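Side-chain contacts in putative cell adhesion protein (Parabacteroides distasonis, PDB 3LIU), which is a putative fimbrillin of the FimA/Mfa1 family, probably a building block of cell-surface pili with a putative role in adhesion: residues I185-P188 / Y193-K196; V199-F204 / K328-Y333; K269-V272 / A277-H280. One frame throughout, in Å; residues are numbered along the deposited sequence.

Contact 1: residues I185-P188 / Y193-K196; sequences IGNP and YESK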
ATOM      1  N   ILE A 185       2.851 -26.866  -9.046  1.00 23.36           N
ATOM      2  CA  ILE A 185       2.143 -27.428 -10.188  1.00 21.89           C
ATOM      3  C   ILE A 185       1.016 -28.287  -9.686  1.00 22.50           C
ATOM      4  O   ILE A 185       1.066 -28.801  -8.573  1.00 24.34           O
ATOM      5  CB  ILE A 185       3.071 -28.318 -11.102  1.00 20.50           C
ATOM      6  CG1 ILE A 185       3.797 -29.400 -10.285  1.00 23.72           C
ATOM      7  CG2 ILE A 185       4.079 -27.460 -11.813  1.00 25.07           C
ATOM      8  CD1 ILE A 185       4.358 -30.539 -11.066  1.00 21.16           C
ATOM      9  N   GLY A 186       0.023 -28.480 -10.539  1.00 21.02           N
ATOM     10  CA  GLY A 186      -1.033 -29.467 -10.316  1.00 21.88           C
ATOM     11  C   GLY A 186      -1.521 -29.920 -11.675  1.00 21.79           C
ATOM     12  O   GLY A 186      -1.076 -29.405 -12.697  1.00 23.71           O
ATOM     13  N   ASN A 187      -2.427 -30.889 -11.715  1.00 25.69           N
ATOM     14  CA  ASN A 187      -3.025 -31.292 -13.000  1.00 26.74           C
ATOM     15  C   ASN A 187      -4.466 -30.803 -13.180  1.00 28.77           C
ATOM     16  O   ASN A 187      -5.205 -30.715 -12.193  1.00 32.45           O
ATOM     17  CB  ASN A 187      -2.959 -32.810 -13.134  1.00 26.93           C
ATOM     18  CG  ASN A 187      -1.522 -33.313 -13.194  1.00 28.86           C
ATOM     19  OD1 ASN A 187      -0.674 -32.707 -13.857  1.00 26.25           O
ATOM     20  ND2 ASN A 187      -1.243 -34.415 -12.500  1.00 25.86           N
ATOM     21  N   PRO A 188      -4.875 -30.494 -14.436  1.00 29.39           N
ATOM     22  CA  PRO A 188      -6.289 -30.196 -14.761  1.00 30.40           C
ATOM     23  C   PRO A 188      -7.127 -31.458 -14.830  1.00 30.14           C
ATOM     24  O   PRO A 188      -6.570 -32.544 -15.098  1.00 30.27           O
ATOM     25  CB  PRO A 188      -6.203 -29.578 -16.154  1.00 31.66           C
ATOM     26  CG  PRO A 188      -5.017 -30.270 -16.784  1.00 29.48           C
ATOM     27  CD  PRO A 188      -4.052 -30.597 -15.657  1.00 30.05           C
ATOM     28  N   TYR A 193      -2.710 -34.081 -20.455  1.00 28.47           N
ATOM     29  CA  TYR A 193      -1.288 -34.052 -20.045  1.00 26.06           C
ATOM     30  C   TYR A 193      -1.098 -33.976 -18.511  1.00 25.74           C
ATOM     31  O   TYR A 193      -1.977 -33.525 -17.761  1.00 28.99           O
ATOM     32  CB  TYR A 193      -0.563 -32.841 -20.687  1.00 25.22           C
ATOM     33  CG  TYR A 193      -1.156 -31.510 -20.205  1.00 28.01           C
ATOM     34  CD1 TYR A 193      -0.794 -30.959 -18.976  1.00 23.02           C
ATOM     35  CD2 TYR A 193      -2.131 -30.842 -20.949  1.00 29.42           C
ATOM     36  CE1 TYR A 193      -1.370 -29.765 -18.522  1.00 22.06           C
ATOM     37  CE2 TYR A 193      -2.702 -29.651 -20.491  1.00 27.95           C
ATOM     38  CZ  TYR A 193      -2.315 -29.133 -19.274  1.00 20.94           C
ATOM     39  OH  TYR A 193      -2.893 -27.982 -18.813  1.00 24.80           O
ATOM     40  N   GLU A 194       0.102 -34.348 -18.091  1.00 23.21           N
ATOM     41  CA  GLU A 194       0.564 -34.202 -16.734  1.00 22.51           C
ATOM     42  C   GLU A 194       1.536 -33.011 -16.580  1.00 19.77           C
ATOM     43  O   GLU A 194       2.453 -32.869 -17.350  1.00 21.07           O
ATOM     44  CB  GLU A 194       1.359 -35.462 -16.391  1.00 21.05           C
ATOM     45  CG  GLU A 194       0.529 -36.624 -15.946  1.00 31.19           C
ATOM     46  CD  GLU A 194       1.372 -37.889 -15.839  1.00 35.45           C
ATOM     47  OE1 GLU A 194       2.346 -37.897 -15.045  1.00 45.95           O
ATOM     48  OE2 GLU A 194       1.072 -38.852 -16.574  1.00 39.02           O
ATOM     49  N   SER A 195       1.373 -32.213 -15.538  1.00 19.11           N
ATOM     50  CA  SER A 195       2.354 -31.207 -15.206  1.00 19.25           C
ATOM     51  C   SER A 195       3.535 -31.918 -14.590  1.00 19.23           C
ATOM     52  O   SER A 195       3.329 -32.825 -13.809  1.00 18.11           O
ATOM     53  CB  SER A 195       1.801 -30.208 -14.202  1.00 18.45           C
ATOM     54  OG  SER A 195       0.751 -29.443 -14.760  1.00 20.74           O
ATOM     55  N   LYS A 196       4.757 -31.519 -14.948  1.00 18.47           N
ATOM     56  CA  LYS A 196       5.955 -32.109 -14.378  1.00 18.96           C
ATOM     57  C   LYS A 196       6.763 -31.175 -13.494  1.00 18.34           C
ATOM     58  O   LYS A 196       7.281 -31.615 -12.488  1.00 19.47           O
ATOM     59  CB  LYS A 196       6.842 -32.663 -15.484  1.00 20.41           C
ATOM     60  CG  LYS A 196       6.284 -33.927 -16.116  1.00 26.58           C
ATOM     61  CD  LYS A 196       6.361 -35.172 -15.176  1.00 31.98           C
ATOM     62  CE  LYS A 196       5.270 -36.195 -15.532  1.00 35.71           C
ATOM     63  NZ  LYS A 196       5.524 -37.583 -15.049  1.00 33.70           N
TER
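With CG and OG each anti to their own carbonyl carbon, Asn-187 (chi1 -64°) and Ser-195 turn their polar ends across the gap between the two chain segments. Asn-187 OD1 takes the backbone N-H of Ser-195 at 2.7 Å from Ser-195 N; the N-H...O angle of 169° makes this a straight bond, and the donor sits nearly in line with the side-chain carbonyl. In return Ser-195 OG donates to Gly-186 O, 2.8 Å away, with the donor tilted 31° out of the carbonyl plane. Ser-195 OG is also hydrogen-bonded to Tyr-315 OH, so this buried hydroxyl has a partner on strand 308-319 as well.

Van der Waals contacts flank the polar pair. Pro-188 CG reaches Tyr-193 CZ at 3.8 Å, an apolar touch in which the side chains cross at about a right angle, while Tyr-193 OH is hydrogen-bonded to Ile-367 O. Toward the other end, Ile-185 CD1 rests 3.4 Å from the backbone carbonyl oxygen Lys-196 O. The segments run in nearly opposite directions, with side-chain bonds in place of a backbone ladder between them: a sheet-to-sheet connection, in which the chain leaves strand 172-185, turns through a loop and enters strand 193-213 of the other sheet.

Contact 2: residues V199-F204 / K328-Y333; sequences VLKEVF and KENCYY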
ATOM      1  N   VAL A 199       9.695 -23.863 -12.892  1.00 17.32           N
ATOM      2  CA  VAL A 199      10.831 -23.147 -12.319  1.00 16.29           C
ATOM      3  C   VAL A 199      10.538 -21.656 -12.447  1.00 16.46           C
ATOM      4  O   VAL A 199      10.423 -21.127 -13.573  1.00 14.57           O
ATOM      5  CB  VAL A 199      12.151 -23.495 -13.048  1.00 17.10           C
ATOM      6  CG1 VAL A 199      13.314 -22.778 -12.387  1.00  9.60           C
ATOM      7  CG2 VAL A 199      12.382 -25.027 -13.082  1.00 12.63           C
ATOM      8  N   LEU A 200      10.414 -20.992 -11.296  1.00 14.45           N
ATOM      9  CA  LEU A 200      10.165 -19.574 -11.232  1.00 15.11           C
ATOM     10  C   LEU A 200      11.388 -18.741 -11.654  1.00 13.61           C
ATOM     11  O   LEU A 200      12.458 -18.953 -11.136  1.00 11.52           O
ATOM     12  CB  LEU A 200       9.725 -19.197  -9.808  1.00 17.03           C
ATOM     13  CG  LEU A 200       9.378 -17.725  -9.616  1.00 13.86           C
ATOM     14  CD1 LEU A 200       8.047 -17.397 -10.373  1.00  6.12           C
ATOM     15  CD2 LEU A 200       9.291 -17.421  -8.116  1.00 18.71           C
ATOM     16  N   LYS A 201      11.203 -17.788 -12.571  1.00 13.13           N
ATOM     17  CA  LYS A 201      12.294 -16.885 -13.018  1.00 15.44           C
ATOM     18  C   LYS A 201      12.119 -15.439 -12.572  1.00 16.56           C
ATOM     19  O   LYS A 201      13.104 -14.772 -12.261  1.00 16.56           O
ATOM     20  CB  LYS A 201      12.419 -16.899 -14.535  1.00 14.22           C
ATOM     21  CG  LYS A 201      13.076 -18.181 -15.108  1.00 17.93           C
ATOM     22  CD  LYS A 201      13.337 -18.006 -16.628  1.00 29.40           C
ATOM     23  CE  LYS A 201      14.306 -19.050 -17.222  1.00 35.76           C
ATOM     24  NZ  LYS A 201      13.855 -19.565 -18.602  1.00 37.88           N
ATOM     25  N   GLU A 202      10.872 -14.960 -12.530  1.00 14.71           N
ATOM     26  CA  GLU A 202      10.601 -13.544 -12.231  1.00 16.11           C
ATOM     27  C   GLU A 202       9.201 -13.372 -11.622  1.00 13.15           C
ATOM     28  O   GLU A 202       8.267 -14.120 -11.931  1.00 14.57           O
ATOM     29  CB  GLU A 202      10.722 -12.701 -13.527  1.00 17.63           C
ATOM     30  CG  GLU A 202      10.545 -11.174 -13.362  1.00 19.53           C
ATOM     31  CD  GLU A 202      11.858 -10.432 -13.115  1.00 31.86           C
ATOM     32  OE1 GLU A 202      12.914 -11.089 -13.086  1.00 29.73           O
ATOM     33  OE2 GLU A 202      11.850  -9.189 -12.958  1.00 30.44           O
ATOM     34  N   VAL A 203       9.065 -12.372 -10.756  1.00 13.02           N
ATOM     35  CA  VAL A 203       7.785 -11.935 -10.255  1.00 12.45           C
ATOM     36  C   VAL A 203       7.687 -10.429 -10.451  1.00 14.03           C
ATOM     37  O   VAL A 203       8.671  -9.703 -10.233  1.00 15.90           O
ATOM     38  CB  VAL A 203       7.637 -12.282  -8.757  1.00 15.21           C
ATOM     39  CG1 VAL A 203       6.237 -11.940  -8.262  1.00 12.23           C
ATOM     40  CG2 VAL A 203       7.942 -13.788  -8.510  1.00 17.16           C
ATOM     41  N   PHE A 204       6.546  -9.934 -10.912  1.00 11.29           N
ATOM     42  CA  PHE A 204       6.368  -8.480 -10.997  1.00 12.56           C
ATOM     43  C   PHE A 204       4.929  -8.032 -10.823  1.00 13.42           C
ATOM     44  O   PHE A 204       3.997  -8.844 -10.888  1.00 11.18           O
ATOM     45  CB  PHE A 204       7.038  -7.874 -12.270  1.00 12.15           C
ATOM     46  CG  PHE A 204       6.275  -8.082 -13.574  1.00  9.74           C
ATOM     47  CD1 PHE A 204       6.296  -9.290 -14.217  1.00 11.67           C
ATOM     48  CD2 PHE A 204       5.569  -7.037 -14.152  1.00 12.40           C
ATOM     49  CE1 PHE A 204       5.628  -9.485 -15.421  1.00 11.12           C
ATOM     50  CE2 PHE A 204       4.885  -7.205 -15.363  1.00 14.43           C
ATOM     51  CZ  PHE A 204       4.933  -8.431 -16.012  1.00 14.18           C
ATOM     52  N   LYS A 328       8.187 -25.408 -21.913  1.00 14.16           N
ATOM     53  CA  LYS A 328       7.901 -24.091 -22.465  1.00 13.67           C
ATOM     54  C   LYS A 328       8.604 -23.103 -21.575  1.00 13.38           C
ATOM     55  O   LYS A 328       8.300 -22.991 -20.392  1.00 10.97           O
ATOM     56  CB  LYS A 328       6.410 -23.821 -22.479  1.00 11.25           C
ATOM     57  CG  LYS A 328       6.040 -22.453 -23.205  1.00 21.93           C
ATOM     58  CD  LYS A 328       4.519 -22.293 -23.418  1.00 23.68           C
ATOM     59  CE  LYS A 328       4.169 -21.030 -24.220  1.00 28.80           C
ATOM     60  NZ  LYS A 328       2.683 -20.873 -24.439  1.00 20.13           N
ATOM     61  N   GLU A 329       9.553 -22.382 -22.134  1.00 11.78           N
ATOM     62  CA  GLU A 329      10.281 -21.439 -21.328  1.00 14.57           C
ATOM     63  C   GLU A 329       9.552 -20.118 -21.283  1.00 14.61           C
ATOM     64  O   GLU A 329       8.806 -19.806 -22.188  1.00 11.78           O
ATOM     65  CB  GLU A 329      11.651 -21.189 -21.910  1.00 14.41           C
ATOM     66  CG  GLU A 329      12.532 -22.391 -21.932  1.00 20.61           C
ATOM     67  CD  GLU A 329      13.934 -21.982 -22.276  1.00 28.60           C
ATOM     68  OE1 GLU A 329      14.419 -20.992 -21.717  1.00 29.54           O
ATOM     69  OE2 GLU A 329      14.546 -22.616 -23.115  1.00 23.80           O
ATOM     70  N   ASN A 330       9.816 -19.336 -20.238  1.00 15.66           N
ATOM     71  CA  ASN A 330       9.413 -17.934 -20.184  1.00 16.60           C
ATOM     72  C   ASN A 330       7.919 -17.742 -20.380  1.00 17.85           C
ATOM     73  O   ASN A 330       7.498 -16.890 -21.161  1.00 20.78           O
ATOM     74  CB  ASN A 330      10.261 -17.134 -21.199  1.00 16.54           C
ATOM     75  CG  ASN A 330      11.729 -17.219 -20.876  1.00 17.63           C
ATOM     76  OD1 ASN A 330      12.121 -17.048 -19.705  1.00 19.19           O
ATOM     77  ND2 ASN A 330      12.561 -17.558 -21.886  1.00 22.31           N
ATOM     78  N   CYS A 331       7.145 -18.599 -19.700  1.00 15.22           N
ATOM     79  CA  CYS A 331       5.699 -18.557 -19.611  1.00 16.40           C
ATOM     80  C   CYS A 331       5.245 -17.572 -18.551  1.00 15.85           C
ATOM     81  O   CYS A 331       5.782 -17.604 -17.445  1.00 14.09           O
ATOM     82  CB  CYS A 331       5.160 -19.884 -19.063  1.00 15.08           C
ATOM     83  SG  CYS A 331       5.198 -21.145 -20.097  1.00 26.44           S
ATOM     84  N   TYR A 332       4.179 -16.818 -18.839  1.00 15.26           N
ATOM     85  CA  TYR A 332       3.575 -15.902 -17.880  1.00 14.75           C
ATOM     86  C   TYR A 332       2.207 -16.359 -17.374  1.00 12.49           C
ATOM     87  O   TYR A 332       1.373 -16.933 -18.114  1.00 12.74           O
ATOM     88  CB  TYR A 332       3.386 -14.504 -18.478  1.00 14.53           C
ATOM     89  CG  TYR A 332       4.628 -13.786 -18.839  1.00 18.35           C
ATOM     90  CD1 TYR A 332       5.284 -12.993 -17.914  1.00 13.79           C
ATOM     91  CD2 TYR A 332       5.162 -13.876 -20.133  1.00 14.14           C
ATOM     92  CE1 TYR A 332       6.428 -12.318 -18.255  1.00 13.79           C
ATOM     93  CE2 TYR A 332       6.337 -13.218 -20.469  1.00 18.66           C
ATOM     94  CZ  TYR A 332       6.965 -12.429 -19.525  1.00 17.88           C
ATOM     95  OH  TYR A 332       8.153 -11.766 -19.832  1.00 13.08           O
ATOM     96  N   TYR A 333       1.975 -16.029 -16.109  1.00 11.67           N
ATOM     97  CA  TYR A 333       0.723 -16.277 -15.405  1.00 11.70           C
ATOM     98  C   TYR A 333       0.388 -15.021 -14.574  1.00 14.07           C
ATOM     99  O   TYR A 333       1.187 -14.601 -13.690  1.00 13.35           O
ATOM    100  CB  TYR A 333       0.868 -17.478 -14.483  1.00  9.74           C
ATOM    101  CG  TYR A 333       1.335 -18.749 -15.161  1.00 12.23           C
ATOM    102  CD1 TYR A 333       2.681 -18.991 -15.348  1.00 13.22           C
ATOM    103  CD2 TYR A 333       0.420 -19.711 -15.613  1.00 18.12           C
ATOM    104  CE1 TYR A 333       3.140 -20.167 -15.954  1.00 14.55           C
ATOM    105  CE2 TYR A 333       0.847 -20.872 -16.233  1.00 13.12           C
ATOM    106  CZ  TYR A 333       2.235 -21.103 -16.378  1.00 13.45           C
ATOM    107  OH  TYR A 333       2.695 -22.242 -16.974  1.00 13.95           O
TER
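Lys-201 NZ is gripped by three groups: the amide oxygen of Asn-330, the carboxylate of Glu-329 and, from strand 308-319, the carboxylate of Asp-314, its strongest polar partner. The bond from Lys-201 NZ to Asn-330 OD1 measures 3.2 Å and meets the oxygen from above the carbonyl plane, 50° out of it, with a C=O...N angle of 112°; the donor therefore misses the lone pairs. The salt bridge from Lys-201 NZ to Glu-329 OE1 is longer, at 3.5 Å. Asp-314 OD1 also accepts the backbone N-H of Asn-330, so one carboxylate oxygen ties together the lysine and the corner of the chain at Asn-330. The two acidic groups would be expected to keep the lysine charged.

Further along, the contact becomes aromatic. Tyr-332 CE1 lies 4.1 Å from Phe-204 CE1, near the plane of the Phe-204 ring and at its edge, and the two side chains cross at about a right angle.

The touching parts run only 18° apart, yet their nearest CA atoms, those of Lys-201 and Asn-330, are 7.8 Å apart. Strand 308-319 accounts for this spacing: it pairs antiparallel with both strand 193-213 and strand 326-336, and carries Lys-312 opposite a classic beta bulge at Lys-201 and Glu-202.

Contact 3: residues K269-V272 / A277-H280; sequences KKHV and ALNH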
ATOM      1  N   LYS A 269      11.069  -8.462  -9.422  1.00 14.12           N
ATOM      2  CA  LYS A 269      12.117  -9.213  -8.758  1.00 16.29           C
ATOM      3  C   LYS A 269      12.420 -10.486  -9.522  1.00 17.93           C
ATOM      4  O   LYS A 269      11.524 -11.333  -9.757  1.00 13.11           O
ATOM      5  CB  LYS A 269      11.687  -9.601  -7.352  1.00 17.66           C
ATOM      6  CG  LYS A 269      12.739 -10.310  -6.524  1.00 21.33           C
ATOM      7  CD  LYS A 269      13.565  -9.359  -5.680  1.00 31.27           C
ATOM      8  CE  LYS A 269      14.625 -10.099  -4.858  1.00 33.35           C
ATOM      9  NZ  LYS A 269      15.867 -10.320  -5.636  1.00 46.68           N
ATOM     10  N   LYS A 270      13.686 -10.624  -9.871  1.00 16.10           N
ATOM     11  CA  LYS A 270      14.235 -11.858 -10.414  1.00 22.16           C
ATOM     12  C   LYS A 270      14.372 -12.913  -9.296  1.00 21.53           C
ATOM     13  O   LYS A 270      14.733 -12.568  -8.184  1.00 19.60           O
ATOM     14  CB  LYS A 270      15.594 -11.546 -11.045  1.00 22.18           C
ATOM     15  CG  LYS A 270      16.277 -12.720 -11.739  1.00 32.12           C
ATOM     16  CD  LYS A 270      17.527 -12.252 -12.525  1.00 37.63           C
ATOM     17  CE  LYS A 270      18.112 -13.390 -13.373  1.00 42.47           C
ATOM     18  NZ  LYS A 270      18.732 -12.899 -14.649  1.00 45.53           N
ATOM     19  N   HIS A 271      14.055 -14.173  -9.600  1.00 22.85           N
ATOM     20  CA  HIS A 271      14.216 -15.293  -8.662  1.00 25.12           C
ATOM     21  C   HIS A 271      15.557 -15.977  -8.887  1.00 26.71           C
ATOM     22  O   HIS A 271      15.798 -16.506  -9.942  1.00 23.57           O
ATOM     23  CB  HIS A 271      13.098 -16.332  -8.843  1.00 25.12           C
ATOM     24  CG  HIS A 271      13.089 -17.412  -7.792  1.00 27.76           C
ATOM     25  ND1 HIS A 271      12.872 -17.154  -6.455  1.00 25.67           N
ATOM     26  CD2 HIS A 271      13.222 -18.759  -7.892  1.00 25.39           C
ATOM     27  CE1 HIS A 271      12.896 -18.286  -5.773  1.00 25.80           C
ATOM     28  NE2 HIS A 271      13.092 -19.276  -6.623  1.00 24.02           N
ATOM     29  N   VAL A 272      16.427 -15.931  -7.888  1.00 33.49           N
ATOM     30  CA  VAL A 272      17.711 -16.660  -7.901  1.00 37.72           C
ATOM     31  C   VAL A 272      17.909 -17.320  -6.526  1.00 40.61           C
ATOM     32  O   VAL A 272      17.550 -16.721  -5.511  1.00 40.76           O
ATOM     33  CB  VAL A 272      18.910 -15.735  -8.286  1.00 36.87           C
ATOM     34  CG1 VAL A 272      18.750 -15.238  -9.733  1.00 36.37           C
ATOM     35  CG2 VAL A 272      19.052 -14.560  -7.319  1.00 35.50           C
ATOM     36  N   ALA A 277      12.620 -14.528  -5.291  1.00 27.02           N
ATOM     37  CA  ALA A 277      11.450 -13.731  -5.576  1.00 27.62           C
ATOM     38  C   ALA A 277      10.300 -14.167  -4.666  1.00 27.30           C
ATOM     39  O   ALA A 277       9.392 -13.399  -4.377  1.00 24.98           O
ATOM     40  CB  ALA A 277      11.066 -13.883  -7.051  1.00 24.85           C
ATOM     41  N   LEU A 278      10.357 -15.420  -4.228  1.00 27.32           N
ATOM     42  CA  LEU A 278       9.396 -15.962  -3.267  1.00 25.67           C
ATOM     43  C   LEU A 278       9.476 -15.247  -1.923  1.00 21.84           C
ATOM     44  O   LEU A 278      10.547 -15.043  -1.376  1.00 21.48           O
ATOM     45  CB  LEU A 278       9.659 -17.453  -3.033  1.00 24.10           C
ATOM     46  CG  LEU A 278       9.105 -18.453  -4.029  1.00 28.55           C
ATOM     47  CD1 LEU A 278       9.406 -19.843  -3.504  1.00 29.22           C
ATOM     48  CD2 LEU A 278       7.604 -18.252  -4.213  1.00 28.92           C
ATOM     49  N   ASN A 279       8.314 -14.903  -1.399  1.00 19.38           N
ATOM     50  CA  ASN A 279       8.177 -14.130  -0.210  1.00 19.72           C
ATOM     51  C   ASN A 279       8.743 -12.700  -0.257  1.00 15.97           C
ATOM     52  O   ASN A 279       8.744 -12.031   0.731  1.00 16.08           O
ATOM     53  CB  ASN A 279       8.722 -14.928   0.982  1.00 20.29           C
ATOM     54  CG  ASN A 279       8.008 -16.268   1.134  1.00 23.24           C
ATOM     55  OD1 ASN A 279       8.633 -17.308   1.265  1.00 34.06           O
ATOM     56  ND2 ASN A 279       6.698 -16.239   1.082  1.00 23.49           N
ATOM     57  N   HIS A 280       9.217 -12.231  -1.400  1.00 15.39           N
ATOM     58  CA  HIS A 280       9.656 -10.867  -1.495  1.00 14.79           C
ATOM     59  C   HIS A 280       8.416  -9.964  -1.485  1.00 12.43           C
ATOM     60  O   HIS A 280       7.476 -10.143  -2.286  1.00 16.63           O
ATOM     61  CB  HIS A 280      10.439 -10.641  -2.780  1.00 15.28           C
ATOM     62  CG  HIS A 280      10.817  -9.221  -2.987  1.00 13.23           C
ATOM     63  ND1 HIS A 280      11.908  -8.648  -2.365  1.00 16.71           N
ATOM     64  CD2 HIS A 280      10.214  -8.234  -3.689  1.00 19.89           C
ATOM     65  CE1 HIS A 280      11.981  -7.376  -2.714  1.00 18.79           C
ATOM     66  NE2 HIS A 280      10.961  -7.095  -3.505  1.00 26.43           N
TER
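A type II beta turn from Ala-277 to His-280, in the loop that follows strand 268-270, packs back against the end of that strand. Ala-277 N donates to His-271 ND1 at 2.9 Å, with an N-H...N angle of 161°, and lies in the imidazole plane; the donor thus meets the ring at its edge. This bond shows that ND1 is the unprotonated, accepting nitrogen of His-271. The methyl group of Ala-277 settles beside the same residue, its CB 3.7 Å from His-271 CB.

The turn itself is closed by the backbone bond from His-280 N to Ala-277 O, 3.2 Å long, and His-280, at the end of the turn, presents a ring face to Lys-269. Lys-269 in strand 268-270, and His-271 just after it, bond through their backbones to Val-203 and Lys-201 of strand 193-213, so the turn is folded against an edge of paired beta structure, and Ala-277 reaches across to Leu-200 and Val-203.

A CH-pi contact forms the second side-chain link: Lys-269 CD stands 3.8 Å from the centroid of the His-280 ring and 9° off its normal, squarely over one face. With Lys-269 CG anti to the backbone N, CG lies 3.8 Å from Ala-277 CA, and the bend at chi2 (92°) then swings CD over the imidazole. The chain then leads away from the ring, and Lys-269 NZ forms a salt bridge with Asp-275, while His-280 meets Phe-282 edge-to-face.

All three contacts are surface contacts, although each includes one buried residue: Ser-195, Phe-204 and Ala-277. Contacts 1 and 2 use successive parts of strand 193-213, with centres 16 Å apart; contact 3 lies on the neighbouring strand 268-270 and is nested within the chain loop that contact 2 closes. Backbone pairing between strands 193-213 and 268-270 joins contacts 2 and 3 directly. Across their segments, contacts 1 and 3 each have a bond from a backbone N-H to a side-chain acceptor, whereas contact 2, reaching over an intervening strand, is bridged by side chains alone: one long lysine with its polar partners, and two aromatic rings.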